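Local coordinates for protein glucose dehydrogenase (Serratia sp. FS14, PDB 7CDY) that belongs to the glucose/sorbosone dehydrogenase family of beta-propeller proteins and carries a bound calcium ion, at residues A[94-99]-A[164-169]; A[130-133]-A[137-140]. One frame throughout, in Å; residues are numbered along the deposited sequence.

Contact 1 of 2, residues A[94-99]-A[164-169]; sequences VGYGRL and TAEGAV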
loop_
_atom_site.group_PDB
_atom_site.type_symbol
_atom_site.label_atom_id
_atom_site.label_comp_id
_atom_site.label_asym_id
_atom_site.label_seq_id
_atom_site.Cartn_x
_atom_site.Cartn_y
_atom_site.Cartn_z
ATOM N N VAL A 94 -12.158 4.093 2.242
ATOM C CA VAL A 94 -12.127 2.647 2.067
ATOM C C VAL A 94 -13.564 2.150 2.114
ATOM O O VAL A 94 -14.344 2.572 2.985
ATOM C CB VAL A 94 -11.272 1.970 3.160
ATOM C CG1 VAL A 94 -11.277 0.450 3.002
ATOM C CG2 VAL A 94 -9.836 2.514 3.129
ATOM N N GLY A 95 -13.929 1.277 1.179
ATOM C CA GLY A 95 -15.248 0.679 1.191
ATOM C C GLY A 95 -15.187 -0.737 0.664
ATOM O O GLY A 95 -14.117 -1.246 0.325
ATOM N N TYR A 96 -16.356 -1.369 0.571
ATOM C CA TYR A 96 -16.421 -2.664 -0.077
ATOM C C TYR A 96 -17.743 -2.817 -0.805
ATOM O O TYR A 96 -18.730 -2.141 -0.497
ATOM C CB TYR A 96 -16.171 -3.834 0.886
ATOM C CG TYR A 96 -17.259 -4.104 1.918
ATOM C CD1 TYR A 96 -18.451 -4.741 1.561
ATOM C CD2 TYR A 96 -17.061 -3.786 3.262
ATOM C CE1 TYR A 96 -19.438 -5.020 2.508
ATOM C CE2 TYR A 96 -18.043 -4.059 4.219
ATOM C CZ TYR A 96 -19.222 -4.683 3.823
ATOM O OH TYR A 96 -20.202 -4.967 4.751
ATOM N N GLY A 97 -17.724 -3.699 -1.797
ATOM C CA GLY A 97 -18.919 -4.201 -2.444
ATOM C C GLY A 97 -18.755 -5.675 -2.726
ATOM O O GLY A 97 -17.784 -6.297 -2.275
ATOM N N ARG A 98 -19.700 -6.266 -3.453
ATOM C CA ARG A 98 -19.623 -7.674 -3.809
ATOM C C ARG A 98 -19.428 -7.787 -5.312
ATOM O O ARG A 98 -20.223 -7.236 -6.083
ATOM C CB ARG A 98 -20.893 -8.415 -3.389
ATOM C CG ARG A 98 -20.839 -9.891 -3.707
ATOM C CD ARG A 98 -22.134 -10.609 -3.341
ATOM N NE ARG A 98 -22.029 -12.049 -3.567
ATOM C CZ ARG A 98 -22.297 -12.651 -4.724
ATOM N NH1 ARG A 98 -22.650 -11.927 -5.789
ATOM N NH2 ARG A 98 -22.178 -13.972 -4.821
ATOM N N LEU A 99 -18.396 -8.507 -5.729
ATOM C CA LEU A 99 -18.210 -8.733 -7.155
ATOM C C LEU A 99 -19.272 -9.716 -7.638
ATOM O O LEU A 99 -19.390 -10.827 -7.109
ATOM C CB LEU A 99 -16.806 -9.263 -7.443
ATOM C CG LEU A 99 -16.449 -9.417 -8.929
ATOM C CD1 LEU A 99 -16.543 -8.078 -9.636
ATOM C CD2 LEU A 99 -15.064 -10.015 -9.100
ATOM N N THR A 164 -12.271 -3.552 12.180
ATOM C CA THR A 164 -12.879 -4.840 11.874
ATOM C C THR A 164 -13.212 -4.922 10.386
ATOM O O THR A 164 -13.121 -3.941 9.641
ATOM C CB THR A 164 -14.177 -5.049 12.665
ATOM O OG1 THR A 164 -15.200 -4.194 12.137
ATOM C CG2 THR A 164 -13.972 -4.775 14.171
ATOM N N ALA A 165 -13.653 -6.114 9.973
ATOM C CA ALA A 165 -14.087 -6.340 8.596
ATOM C C ALA A 165 -15.197 -5.392 8.162
ATOM O O ALA A 165 -15.369 -5.160 6.956
ATOM C CB ALA A 165 -14.568 -7.787 8.447
ATOM N N GLU A 166 -15.975 -4.864 9.101
ATOM C CA GLU A 166 -17.064 -3.953 8.795
ATOM C C GLU A 166 -16.699 -2.497 9.026
ATOM O O GLU A 166 -17.564 -1.625 8.906
ATOM C CB GLU A 166 -18.309 -4.315 9.621
ATOM C CG GLU A 166 -18.859 -5.713 9.338
ATOM C CD GLU A 166 -19.240 -5.930 7.881
ATOM O OE1 GLU A 166 -19.589 -4.937 7.208
ATOM O OE2 GLU A 166 -19.213 -7.099 7.442
ATOM N N GLY A 167 -15.450 -2.212 9.376
ATOM C CA GLY A 167 -15.036 -0.849 9.632
ATOM C C GLY A 167 -15.249 -0.365 11.048
ATOM O O GLY A 167 -15.069 0.827 11.306
ATOM N N ALA A 168 -15.621 -1.246 11.975
ATOM C CA ALA A 168 -15.785 -0.830 13.357
ATOM C C ALA A 168 -14.431 -0.769 14.059
ATOM O O ALA A 168 -13.447 -1.359 13.616
ATOM C CB ALA A 168 -16.713 -1.800 14.094
ATOM N N VAL A 169 -14.395 -0.055 15.180
ATOM C CA VAL A 169 -13.185 0.054 15.995
ATOM C C VAL A 169 -13.053 -1.161 16.904
ATOM O O VAL A 169 -13.940 -1.394 17.742
ATOM C CB VAL A 169 -13.213 1.325 16.852
ATOM C CG1 VAL A 169 -11.982 1.378 17.751
ATOM C CG2 VAL A 169 -13.278 2.552 15.962
#

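Contact 2 of 2, residues A[130-133]-A[137-140]; sequences AFDR and LFIA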
loop_
_atom_site.group_PDB
_atom_site.type_symbol
_atom_site.label_atom_id
_atom_site.label_comp_id
_atom_site.label_asym_id
_atom_site.label_seq_id
_atom_site.Cartn_x
_atom_site.Cartn_y
_atom_site.Cartn_z
ATOM N N ALA A 130 -4.277 -4.272 4.106
ATOM C CA ALA A 130 -3.852 -5.641 4.360
ATOM C C ALA A 130 -4.665 -6.223 5.506
ATOM O O ALA A 130 -4.926 -5.537 6.500
ATOM C CB ALA A 130 -2.359 -5.704 4.720
ATOM N N PHE A 131 -5.023 -7.496 5.377
ATOM C CA PHE A 131 -5.651 -8.209 6.478
ATOM C C PHE A 131 -4.590 -8.915 7.320
ATOM O O PHE A 131 -3.574 -9.388 6.809
ATOM C CB PHE A 131 -6.679 -9.218 5.946
ATOM C CG PHE A 131 -7.970 -8.586 5.507
ATOM C CD1 PHE A 131 -8.937 -8.246 6.440
ATOM C CD2 PHE A 131 -8.223 -8.321 4.167
ATOM C CE1 PHE A 131 -10.118 -7.646 6.043
ATOM C CE2 PHE A 131 -9.415 -7.736 3.777
ATOM C CZ PHE A 131 -10.356 -7.393 4.717
ATOM N N ASP A 132 -4.824 -8.971 8.629
ATOM C CA ASP A 132 -3.978 -9.784 9.493
ATOM C C ASP A 132 -4.554 -11.202 9.607
ATOM O O ASP A 132 -5.542 -11.545 8.958
ATOM C CB ASP A 132 -3.697 -9.072 10.823
ATOM C CG ASP A 132 -4.872 -9.117 11.807
ATOM O OD1 ASP A 132 -5.919 -9.715 11.524
ATOM O OD2 ASP A 132 -4.721 -8.518 12.894
ATOM N N ARG A 133 -3.936 -12.039 10.450
ATOM C CA ARG A 133 -4.351 -13.442 10.538
ATOM C C ARG A 133 -5.765 -13.604 11.085
ATOM O O ARG A 133 -6.431 -14.600 10.776
ATOM C CB ARG A 133 -3.369 -14.234 11.401
ATOM C CG ARG A 133 -2.091 -14.655 10.686
ATOM C CD ARG A 133 -1.137 -15.332 11.660
ATOM N NE ARG A 133 0.117 -15.729 11.027
ATOM C CZ ARG A 133 1.130 -16.295 11.675
ATOM N NH1 ARG A 133 1.037 -16.522 12.978
ATOM N NH2 ARG A 133 2.236 -16.632 11.023
ATOM N N LEU A 137 -8.637 -5.465 9.415
ATOM C CA LEU A 137 -8.224 -4.700 8.244
ATOM C C LEU A 137 -7.283 -3.582 8.666
ATOM O O LEU A 137 -7.661 -2.717 9.464
ATOM C CB LEU A 137 -9.458 -4.117 7.562
ATOM C CG LEU A 137 -9.174 -3.254 6.329
ATOM C CD1 LEU A 137 -8.406 -4.027 5.250
ATOM C CD2 LEU A 137 -10.486 -2.693 5.779
ATOM N N PHE A 138 -6.065 -3.593 8.123
ATOM C CA PHE A 138 -5.112 -2.502 8.289
ATOM C C PHE A 138 -5.141 -1.564 7.086
ATOM O O PHE A 138 -5.185 -2.010 5.933
ATOM C CB PHE A 138 -3.700 -3.041 8.504
ATOM C CG PHE A 138 -3.458 -3.565 9.890
ATOM C CD1 PHE A 138 -3.970 -4.789 10.282
ATOM C CD2 PHE A 138 -2.708 -2.831 10.798
ATOM C CE1 PHE A 138 -3.750 -5.264 11.571
ATOM C CE2 PHE A 138 -2.473 -3.309 12.074
ATOM C CZ PHE A 138 -3.000 -4.517 12.455
ATOM N N ILE A 139 -5.135 -0.264 7.363
ATOM C CA ILE A 139 -5.236 0.775 6.344
ATOM C C ILE A 139 -4.099 1.763 6.575
ATOM O O ILE A 139 -4.009 2.369 7.648
ATOM C CB ILE A 139 -6.584 1.509 6.438
ATOM C CG1 ILE A 139 -7.761 0.527 6.362
ATOM C CG2 ILE A 139 -6.676 2.576 5.375
ATOM C CD1 ILE A 139 -9.076 1.140 6.811
ATOM N N ALA A 140 -3.254 1.960 5.562
ATOM C CA ALA A 140 -2.106 2.861 5.664
ATOM C C ALA A 140 -2.473 4.207 5.050
ATOM O O ALA A 140 -2.859 4.272 3.878
ATOM C CB ALA A 140 -0.895 2.248 4.959
#

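Contact 1 of 2, residues A[94-99]-A[164-169]
The phenol ring of Tyr96 takes the carboxylate of Glu166 at its hydroxyl edge: OE1 lies near the ring plane, while the carboxylate plane is turned 77° from it. Obliquely to the same ring sits the carbonyl of Ala165, with O 4.0 Å from Tyr96 CE2. Arg76 makes a cation-pi contact with the ring, and the ring of Tyr78 meets it at about 55°.

The polar link is one hydrogen bond, donated by Tyr96 OH to Glu166 OE1 over 2.5 Å and received on the syn lone pair. Although the CB of Glu166 is directed away from strand 90-99, its chain bends at chi2 (-58°) and brings the carboxylate back to the tyrosine. The acid sits on a type I turn from Thr164 to Gly167. Thr164 OG1 accepts from Glu166 N (3.2 Å), an ST turn, and from Ala168 N (3.0 Å), which ties the hydroxyl to the loop backbone.

This surface contact joins the strand to the loop after strand 160-163, between two sheets of the propeller. Glu166 OE2 forms a salt bridge with Arg76, so the two carboxylate oxygens have different partners; this positive charge probably favours an ionised glutamate, consistent with the short bond from the phenol.

Contact 2 of 2, residues A[130-133]-A[137-140]
The first torsions of Phe131 and Leu137 bring their side chains together: CG of Phe131 stands beside its backbone N (chi1 -77°), whereas CG of Leu137 is anti to its own (chi1 178°), and the leucine's CD1 comes over one face of the phenyl ring. The two segments form a beta hairpin, strands 129-131 and 137-140, at one edge of a four-stranded antiparallel sheet in the propeller.

Ala130 and Phe138 are a hydrogen-bonded pair. Phe138 N donates to Ala130 O over 2.8 Å, nearly straight; the return bond from Ala130 N to Phe138 O is 3.0 Å and less straight. Phe131 and Leu137 make the following non-hydrogen-bonded pair, with their CA atoms 4.7 Å apart.

Side chains alternate between the sheet faces. On the face of Phe131 and Leu137, the methyl CD1 of Leu137 lies 4.0 Å from the phenyl centroid and 14° off the ring normal, a CH-pi contact. Leu137 CB, on the same side of the ring but displaced outward, adds an apolar contact 3.9 Å from Phe131 CE1. Tyr78 of strand 76-84 meets the Phe131 ring edge-to-face. On the face of Ala130 and Phe138, Trp186 of the same sheet packs edge-to-face with Phe138, and both side chains touch Leu196 of strand 192-198. Through Tyr78 on one face and Leu196 on the other, the hairpin is packed against sheets other than its own.

Beyond the paired residues, Asp132 OD1 accepts from Tyr136 N, tying the carboxylate to the hairpin loop, while OD2 bonds to a glycerol that probably came from the crystallisation liquor. Asp132 OD2 also approaches the Phe138 ring at its edge, in plane, 3.6 Å from Phe138 CE1.

Contact 2 falls wholly between the two segments of contact 1 along the chain, in the order 94-99, 130-133, 137-140 and 164-169. Their centres are about 11 Å apart; contact 2 lies about 10 Å from the chain's centre and contact 1, at the surface, about 17 Å. The sheet containing strands 129-131 and 137-140 also includes strand 160-163, which leads directly into the loop 164-169, whereas 94-99 belongs to the neighbouring sheet that holds strand 90-99. Contact 2 pairs two strands within one sheet; the adjacent sheets are joined by the Tyr96-Glu166 bond of contact 1 at the surface and, deeper, by packing between the contacts, Val94 CG2 lying 3.9 Å from Ile139 CG2.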